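Local coordinates for protein acyltransferase (Streptococcus pneumoniae, PDB 5UG1) that acts as a peptidoglycan O-acetyltransferase, probably transferring acetyl groups to cell-wall glycan through a catalytic triad, at residues T37-S49 against D73-M87. Sequence-based numbering, arbitrary orientation.
Sequences TTKTANEIMLNNS and DWDSIVKNLPKGHHM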
ATOM      1  N   THR A  37      -5.915   4.472   8.124  1.00 32.45           N
ATOM      2  CA  THR A  37      -4.534   4.845   8.362  1.00 30.67           C
ATOM      3  C   THR A  37      -3.695   3.589   8.577  1.00 32.97           C
ATOM      4  O   THR A  37      -4.209   2.479   8.711  1.00 28.71           O
ATOM      5  CB  THR A  37      -4.422   5.769   9.577  1.00 33.92           C
ATOM      6  OG1 THR A  37      -4.678   5.023  10.770  1.00 41.84           O
ATOM      7  CG2 THR A  37      -5.435   6.896   9.478  1.00 39.55           C
ATOM      8  N   THR A  38      -2.377   3.780   8.611  1.00 25.50           N
ATOM      9  CA  THR A  38      -1.493   2.668   8.926  1.00 25.10           C
ATOM     10  C   THR A  38      -1.822   2.088  10.296  1.00 22.40           C
ATOM     11  O   THR A  38      -1.764   0.864  10.496  1.00 21.08           O
ATOM     12  CB  THR A  38      -0.047   3.136   8.858  1.00 26.01           C
ATOM     13  OG1 THR A  38       0.168   3.776   7.586  1.00 23.73           O
ATOM     14  CG2 THR A  38       0.910   1.938   9.056  1.00 17.25           C
ATOM     15  N   LYS A  39      -2.206   2.957  11.238  1.00 21.30           N
ATOM     16  CA  LYS A  39      -2.623   2.519  12.569  1.00 20.11           C
ATOM     17  C   LYS A  39      -3.805   1.556  12.502  1.00 20.15           C
ATOM     18  O   LYS A  39      -3.753   0.458  13.064  1.00 23.67           O
ATOM     19  CB  LYS A  39      -2.974   3.734  13.421  1.00 25.44           C
ATOM     20  CG  LYS A  39      -3.260   3.443  14.893  1.00 23.06           C
ATOM     21  CD  LYS A  39      -3.834   4.694  15.564  1.00 25.41           C
ATOM     22  CE  LYS A  39      -4.253   4.437  17.009  1.00 25.81           C
ATOM     23  NZ  LYS A  39      -5.181   3.274  17.127  1.00 32.82           N
ATOM     24  N   THR A  40      -4.889   1.953  11.823  1.00 26.05           N
ATOM     25  CA  THR A  40      -6.063   1.085  11.794  1.00 24.94           C
ATOM     26  C   THR A  40      -5.838  -0.124  10.892  1.00 23.63           C
ATOM     27  O   THR A  40      -6.417  -1.189  11.140  1.00 22.77           O
ATOM     28  CB  THR A  40      -7.324   1.855  11.360  1.00 23.98           C
ATOM     29  OG1 THR A  40      -7.168   2.339  10.026  1.00 29.31           O
ATOM     30  CG2 THR A  40      -7.596   3.031  12.283  1.00 25.56           C
ATOM     31  N   ALA A  41      -5.000   0.013   9.860  1.00 21.90           N
ATOM     32  CA  ALA A  41      -4.642  -1.134   9.030  1.00 23.10           C
ATOM     33  C   ALA A  41      -3.929  -2.210   9.842  1.00 26.29           C
ATOM     34  O   ALA A  41      -4.127  -3.412   9.609  1.00 23.78           O
ATOM     35  CB  ALA A  41      -3.761  -0.676   7.867  1.00 17.53           C
ATOM     36  N   ASN A  42      -3.067  -1.790  10.774  1.00 25.17           N
ATOM     37  CA  ASN A  42      -2.438  -2.713  11.717  1.00 21.16           C
ATOM     38  C   ASN A  42      -3.491  -3.494  12.496  1.00 20.17           C
ATOM     39  O   ASN A  42      -3.393  -4.716  12.653  1.00 18.00           O
ATOM     40  CB  ASN A  42      -1.537  -1.917  12.674  1.00 17.76           C
ATOM     41  CG  ASN A  42      -0.425  -2.761  13.295  1.00 23.93           C
ATOM     42  OD1 ASN A  42      -0.459  -3.989  13.239  1.00 21.16           O
ATOM     43  ND2 ASN A  42       0.572  -2.093  13.895  1.00 18.98           N
ATOM     44  N   GLU A  43      -4.502  -2.788  13.007  1.00 22.08           N
ATOM     45  CA  GLU A  43      -5.572  -3.430  13.766  1.00 23.72           C
ATOM     46  C   GLU A  43      -6.414  -4.337  12.871  1.00 20.02           C
ATOM     47  O   GLU A  43      -6.738  -5.465  13.258  1.00 22.75           O
ATOM     48  CB  GLU A  43      -6.427  -2.358  14.438  1.00 21.46           C
ATOM     49  CG  GLU A  43      -5.651  -1.481  15.450  1.00 21.90           C
ATOM     50  CD  GLU A  43      -6.317  -0.130  15.681  1.00 30.55           C
ATOM     51  OE1 GLU A  43      -7.311   0.167  14.982  1.00 30.14           O
ATOM     52  OE2 GLU A  43      -5.850   0.639  16.550  1.00 23.95           O
ATOM     53  N   ILE A  44      -6.753  -3.866  11.665  1.00 19.79           N
ATOM     54  CA  ILE A  44      -7.490  -4.686  10.694  1.00 23.15           C
ATOM     55  C   ILE A  44      -6.710  -5.948  10.350  1.00 20.87           C
ATOM     56  O   ILE A  44      -7.283  -7.048  10.273  1.00 22.22           O
ATOM     57  CB  ILE A  44      -7.804  -3.869   9.423  1.00 26.81           C
ATOM     58  CG1 ILE A  44      -8.781  -2.731   9.740  1.00 26.65           C
ATOM     59  CG2 ILE A  44      -8.377  -4.763   8.311  1.00 24.03           C
ATOM     60  CD1 ILE A  44      -9.040  -1.804   8.560  1.00 25.78           C
ATOM     61  N   MET A  45      -5.389  -5.810  10.146  1.00 18.48           N
ATOM     62  CA  MET A  45      -4.541  -6.955   9.814  1.00 17.47           C
ATOM     63  C   MET A  45      -4.636  -8.055  10.869  1.00 18.02           C
ATOM     64  O   MET A  45      -4.890  -9.223  10.547  1.00 21.83           O
ATOM     65  CB  MET A  45      -3.089  -6.509   9.661  1.00 25.32           C
ATOM     66  CG  MET A  45      -2.156  -7.661   9.262  1.00 21.96           C
ATOM     67  SD  MET A  45      -0.430  -7.175   9.177  1.00 22.11           S
ATOM     68  CE  MET A  45      -0.111  -6.797  10.911  1.00 22.15           C
ATOM     69  N   LEU A  46      -4.426  -7.696  12.142  1.00 18.39           N
ATOM     70  CA  LEU A  46      -4.477  -8.681  13.222  1.00 25.69           C
ATOM     71  C   LEU A  46      -5.891  -9.198  13.465  1.00 25.55           C
ATOM     72  O   LEU A  46      -6.076 -10.379  13.785  1.00 28.25           O
ATOM     73  CB  LEU A  46      -3.921  -8.078  14.500  1.00 27.40           C
ATOM     74  CG  LEU A  46      -2.430  -7.769  14.443  1.00 27.03           C
ATOM     75  CD1 LEU A  46      -2.023  -7.102  15.745  1.00 19.74           C
ATOM     76  CD2 LEU A  46      -1.627  -9.050  14.174  1.00 21.86           C
ATOM     77  N   ASN A  47      -6.902  -8.331  13.370  1.00 23.98           N
ATOM     78  CA  ASN A  47      -8.274  -8.819  13.481  1.00 24.59           C
ATOM     79  C   ASN A  47      -8.538  -9.905  12.443  1.00 21.90           C
ATOM     80  O   ASN A  47      -9.090 -10.965  12.761  1.00 22.88           O
ATOM     81  CB  ASN A  47      -9.273  -7.666  13.335  1.00 29.44           C
ATOM     82  CG  ASN A  47      -9.497  -6.897  14.651  1.00 32.48           C
ATOM     83  OD1 ASN A  47      -9.277  -7.415  15.739  1.00 24.32           O
ATOM     84  ND2 ASN A  47      -9.958  -5.660  14.541  1.00 30.33           N
ATOM     85  N   ASN A  48      -8.107  -9.676  11.198  1.00 24.40           N
ATOM     86  CA  ASN A  48      -8.307 -10.677  10.151  1.00 26.78           C
ATOM     87  C   ASN A  48      -7.476 -11.932  10.406  1.00 28.08           C
ATOM     88  O   ASN A  48      -7.952 -13.050  10.176  1.00 31.79           O
ATOM     89  CB  ASN A  48      -7.982 -10.087   8.776  1.00 21.42           C
ATOM     90  CG  ASN A  48      -9.167  -9.342   8.154  1.00 24.38           C
ATOM     91  OD1 ASN A  48     -10.015  -9.939   7.479  1.00 29.01           O
ATOM     92  ND2 ASN A  48      -9.214  -8.037   8.362  1.00 22.07           N
ATOM     93  N   SER A  49      -6.240 -11.775  10.883  1.00 23.25           N
ATOM     94  CA  SER A  49      -5.433 -12.941  11.234  1.00 27.98           C
ATOM     95  C   SER A  49      -6.101 -13.777  12.325  1.00 31.96           C
ATOM     96  O   SER A  49      -6.187 -15.008  12.223  1.00 22.61           O
ATOM     97  CB  SER A  49      -4.040 -12.494  11.681  1.00 26.17           C
ATOM     98  OG  SER A  49      -3.264 -13.593  12.138  1.00 24.86           O
ATOM     99  N   ASP A  73       4.411   3.607  13.443  1.00 20.38           N
ATOM    100  CA  ASP A  73       3.360   2.859  12.751  1.00 19.32           C
ATOM    101  C   ASP A  73       3.943   1.786  11.836  1.00 23.63           C
ATOM    102  O   ASP A  73       3.461   0.647  11.822  1.00 26.34           O
ATOM    103  CB  ASP A  73       2.449   3.810  11.962  1.00 19.37           C
ATOM    104  CG  ASP A  73       1.280   4.349  12.808  1.00 28.41           C
ATOM    105  OD1 ASP A  73       0.790   3.616  13.697  1.00 26.58           O
ATOM    106  OD2 ASP A  73       0.850   5.503  12.599  1.00 24.55           O
ATOM    107  N   TRP A  74       4.979   2.118  11.064  1.00 22.05           N
ATOM    108  CA  TRP A  74       5.494   1.124  10.134  1.00 17.87           C
ATOM    109  C   TRP A  74       6.366   0.109  10.842  1.00 18.25           C
ATOM    110  O   TRP A  74       6.361  -1.067  10.464  1.00 22.92           O
ATOM    111  CB  TRP A  74       6.250   1.800   8.988  1.00 20.50           C
ATOM    112  CG  TRP A  74       5.321   2.482   8.059  1.00 22.21           C
ATOM    113  CD1 TRP A  74       5.198   3.826   7.853  1.00 19.71           C
ATOM    114  CD2 TRP A  74       4.329   1.851   7.232  1.00 19.04           C
ATOM    115  NE1 TRP A  74       4.201   4.067   6.929  1.00 25.35           N
ATOM    116  CE2 TRP A  74       3.655   2.869   6.540  1.00 18.44           C
ATOM    117  CE3 TRP A  74       3.956   0.521   7.013  1.00 18.95           C
ATOM    118  CZ2 TRP A  74       2.628   2.600   5.642  1.00 26.62           C
ATOM    119  CZ3 TRP A  74       2.955   0.256   6.115  1.00 26.29           C
ATOM    120  CH2 TRP A  74       2.292   1.287   5.442  1.00 27.15           C
ATOM    121  N   ASP A  75       7.114   0.538  11.863  1.00 20.27           N
ATOM    122  CA  ASP A  75       7.769  -0.419  12.749  1.00 21.96           C
ATOM    123  C   ASP A  75       6.756  -1.404  13.316  1.00 19.52           C
ATOM    124  O   ASP A  75       6.982  -2.618  13.317  1.00 22.87           O
ATOM    125  CB  ASP A  75       8.468   0.305  13.895  1.00 21.39           C
ATOM    126  CG  ASP A  75       9.784   0.908  13.494  1.00 25.66           C
ATOM    127  OD1 ASP A  75      10.251   0.650  12.358  1.00 26.01           O
ATOM    128  OD2 ASP A  75      10.349   1.635  14.336  1.00 24.47           O
ATOM    129  N   SER A  76       5.622  -0.891  13.791  1.00 19.31           N
ATOM    130  CA  SER A  76       4.658  -1.735  14.485  1.00 23.07           C
ATOM    131  C   SER A  76       3.980  -2.718  13.537  1.00 25.83           C
ATOM    132  O   SER A  76       3.842  -3.904  13.858  1.00 26.79           O
ATOM    133  CB  SER A  76       3.609  -0.878  15.181  1.00 21.46           C
ATOM    134  OG  SER A  76       2.695  -1.713  15.859  1.00 21.29           O
ATOM    135  N   ILE A  77       3.510  -2.244  12.381  1.00 22.87           N
ATOM    136  CA  ILE A  77       2.769  -3.149  11.513  1.00 20.16           C
ATOM    137  C   ILE A  77       3.700  -4.234  10.988  1.00 21.11           C
ATOM    138  O   ILE A  77       3.321  -5.406  10.895  1.00 21.38           O
ATOM    139  CB  ILE A  77       2.057  -2.371  10.388  1.00 23.34           C
ATOM    140  CG1 ILE A  77       0.891  -3.190   9.833  1.00 22.96           C
ATOM    141  CG2 ILE A  77       3.022  -1.964   9.286  1.00 18.39           C
ATOM    142  CD1 ILE A  77      -0.040  -2.388   8.977  1.00 15.88           C
ATOM    143  N   VAL A  78       4.954  -3.879  10.720  1.00 23.59           N
ATOM    144  CA  VAL A  78       5.926  -4.879  10.305  1.00 19.24           C
ATOM    145  C   VAL A  78       6.171  -5.870  11.426  1.00 18.34           C
ATOM    146  O   VAL A  78       6.218  -7.082  11.199  1.00 22.44           O
ATOM    147  CB  VAL A  78       7.226  -4.196   9.852  1.00 25.27           C
ATOM    148  CG1 VAL A  78       8.362  -5.226   9.771  1.00 24.47           C
ATOM    149  CG2 VAL A  78       6.990  -3.480   8.516  1.00 23.42           C
ATOM    150  N   LYS A  79       6.303  -5.376  12.659  1.00 18.97           N
ATOM    151  CA  LYS A  79       6.503  -6.275  13.796  1.00 21.77           C
ATOM    152  C   LYS A  79       5.322  -7.227  13.967  1.00 20.81           C
ATOM    153  O   LYS A  79       5.493  -8.399  14.320  1.00 23.02           O
ATOM    154  CB  LYS A  79       6.712  -5.452  15.072  1.00 26.18           C
ATOM    155  CG  LYS A  79       6.674  -6.251  16.377  1.00 33.67           C
ATOM    156  CD  LYS A  79       7.951  -7.039  16.607  1.00 42.41           C
ATOM    157  CE  LYS A  79       7.851  -7.931  17.838  1.00 54.75           C
ATOM    158  NZ  LYS A  79       7.463  -7.169  19.062  1.00 60.51           N
ATOM    159  N   ASN A  80       4.114  -6.744  13.720  1.00 24.58           N
ATOM    160  CA  ASN A  80       2.920  -7.496  14.064  1.00 27.30           C
ATOM    161  C   ASN A  80       2.439  -8.392  12.937  1.00 22.79           C
ATOM    162  O   ASN A  80       1.459  -9.118  13.128  1.00 21.67           O
ATOM    163  CB  ASN A  80       1.807  -6.539  14.500  1.00 22.67           C
ATOM    164  CG  ASN A  80       1.903  -6.180  15.985  1.00 30.89           C
ATOM    165  OD1 ASN A  80       1.463  -6.943  16.846  1.00 32.13           O
ATOM    166  ND2 ASN A  80       2.486  -5.020  16.285  1.00 27.01           N
ATOM    167  N   LEU A  81       3.100  -8.364  11.782  1.00 21.79           N
ATOM    168  CA  LEU A  81       2.759  -9.297  10.718  1.00 20.59           C
ATOM    169  C   LEU A  81       2.831 -10.718  11.269  1.00 25.00           C
ATOM    170  O   LEU A  81       3.850 -11.089  11.869  1.00 19.48           O
ATOM    171  CB  LEU A  81       3.707  -9.145   9.529  1.00 17.48           C
ATOM    172  CG  LEU A  81       3.490 -10.094   8.352  1.00 25.04           C
ATOM    173  CD1 LEU A  81       2.290  -9.646   7.519  1.00 22.77           C
ATOM    174  CD2 LEU A  81       4.739 -10.199   7.492  1.00 21.63           C
ATOM    175  N   PRO A  82       1.773 -11.514  11.139  1.00 23.63           N
ATOM    176  CA  PRO A  82       1.793 -12.849  11.743  1.00 24.55           C
ATOM    177  C   PRO A  82       2.705 -13.769  10.963  1.00 25.89           C
ATOM    178  O   PRO A  82       2.926 -13.589   9.763  1.00 25.82           O
ATOM    179  CB  PRO A  82       0.332 -13.313  11.655  1.00 23.42           C
ATOM    180  CG  PRO A  82      -0.456 -12.085  11.315  1.00 18.76           C
ATOM    181  CD  PRO A  82       0.470 -11.207  10.534  1.00 26.87           C
ATOM    182  N   LYS A  83       3.248 -14.755  11.672  1.00 22.76           N
ATOM    183  CA  LYS A  83       4.024 -15.805  11.034  1.00 25.81           C
ATOM    184  C   LYS A  83       3.250 -16.384   9.860  1.00 30.67           C
ATOM    185  O   LYS A  83       2.030 -16.555   9.929  1.00 22.42           O
ATOM    186  CB  LYS A  83       4.339 -16.909  12.049  1.00 35.57           C
ATOM    187  CG  LYS A  83       5.357 -16.499  13.091  1.00 48.69           C
ATOM    188  CD  LYS A  83       5.666 -17.634  14.071  1.00 60.99           C
ATOM    189  CE  LYS A  83       4.974 -17.425  15.420  1.00 64.03           C
ATOM    190  NZ  LYS A  83       5.423 -18.403  16.462  1.00 66.78           N
ATOM    191  N   GLY A  84       3.968 -16.668   8.771  1.00 25.03           N
ATOM    192  CA  GLY A  84       3.405 -17.362   7.636  1.00 28.92           C
ATOM    193  C   GLY A  84       2.955 -16.473   6.501  1.00 25.50           C
ATOM    194  O   GLY A  84       2.405 -16.984   5.515  1.00 22.57           O
ATOM    195  N   HIS A  85       3.171 -15.167   6.605  1.00 22.30           N
ATOM    196  CA  HIS A  85       2.714 -14.209   5.612  1.00 21.57           C
ATOM    197  C   HIS A  85       3.894 -13.527   4.938  1.00 22.33           C
ATOM    198  O   HIS A  85       4.996 -13.452   5.487  1.00 21.57           O
ATOM    199  CB  HIS A  85       1.812 -13.157   6.253  1.00 18.82           C
ATOM    200  CG  HIS A  85       0.557 -13.725   6.844  1.00 28.20           C
ATOM    201  ND1 HIS A  85      -0.602 -13.892   6.113  1.00 27.86           N
ATOM    202  CD2 HIS A  85       0.282 -14.173   8.091  1.00 25.42           C
ATOM    203  CE1 HIS A  85      -1.539 -14.406   6.890  1.00 29.03           C
ATOM    204  NE2 HIS A  85      -1.027 -14.588   8.094  1.00 19.66           N
ATOM    205  N   HIS A  86       3.648 -13.046   3.727  1.00 19.74           N
ATOM    206  CA  HIS A  86       4.501 -12.074   3.069  1.00 19.59           C
ATOM    207  C   HIS A  86       3.730 -10.765   3.003  1.00 26.35           C
ATOM    208  O   HIS A  86       2.508 -10.763   2.841  1.00 24.87           O
ATOM    209  CB  HIS A  86       4.902 -12.527   1.663  1.00 20.65           C
ATOM    210  CG  HIS A  86       6.027 -11.728   1.070  1.00 23.76           C
ATOM    211  ND1 HIS A  86       7.336 -12.164   1.074  1.00 24.18           N
ATOM    212  CD2 HIS A  86       6.034 -10.525   0.448  1.00 23.71           C
ATOM    213  CE1 HIS A  86       8.100 -11.261   0.483  1.00 24.22           C
ATOM    214  NE2 HIS A  86       7.337 -10.256   0.096  1.00 24.09           N
ATOM    215  N   MET A  87       4.437  -9.657   3.144  1.00 24.08           N
ATOM    216  CA  MET A  87       3.808  -8.355   3.286  1.00 23.63           C
ATOM    217  C   MET A  87       4.333  -7.429   2.205  1.00 22.73           C
ATOM    218  O   MET A  87       5.534  -7.396   1.943  1.00 17.97           O
ATOM    219  CB  MET A  87       4.091  -7.771   4.671  1.00 23.32           C
ATOM    220  CG  MET A  87       3.409  -6.476   4.998  1.00 31.72           C
ATOM    221  SD  MET A  87       3.990  -5.899   6.617  1.00 33.03           S
ATOM    222  CE  MET A  87       2.410  -5.492   7.322  1.00 31.30           C
TER
HETATM  223  O   HOH W   1      -1.469   5.957  11.294  1.00 22.91           O
HETATM  224  O   HOH W   2       0.406   1.152  14.314  1.00 23.14           O
HETATM  225  O   HOH W   3      -2.505 -15.312  10.410  1.00 17.98           O
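T38 sets its methyl CG2 over the face of the W74 ring, a CH-pi contact 3.6 Å from the six-membered centroid. With CG2 anti to the backbone N, OG1 sits beside that N and hydrogen-bonds to T62 OG1. K39 N donates to a water that donates to D73 OD2. A41 and N42, with T38 and M45, form the hole that takes I77 as a knob. N42 ND2 makes a weak, bent bond to S76 OG (2.9 Å, 123°). A second water links the same ND2 to D73 OD1. The axes of 38-49 and 73-80 come within 9.5 Å and run 10° apart. Helices 38-50 and 70-80 pack side by side on one face of the parallel sheet of this atypical alpha/beta hydrolase fold: M45 also touches I9, and I77 touches I60. M45 is extended until chi3 (66°), where the bend brings CE to 3.6 Å from N80 O. Its SD lies 3.8 Å from M87 CE. L46 meets N80 with both branches, CD2 3.3 Å from its O and CD1 near its OD1; CD2 also packs on P82 CG. S49 OG rests 3.3 Å from P82 CG and shares a water with H85 NE2.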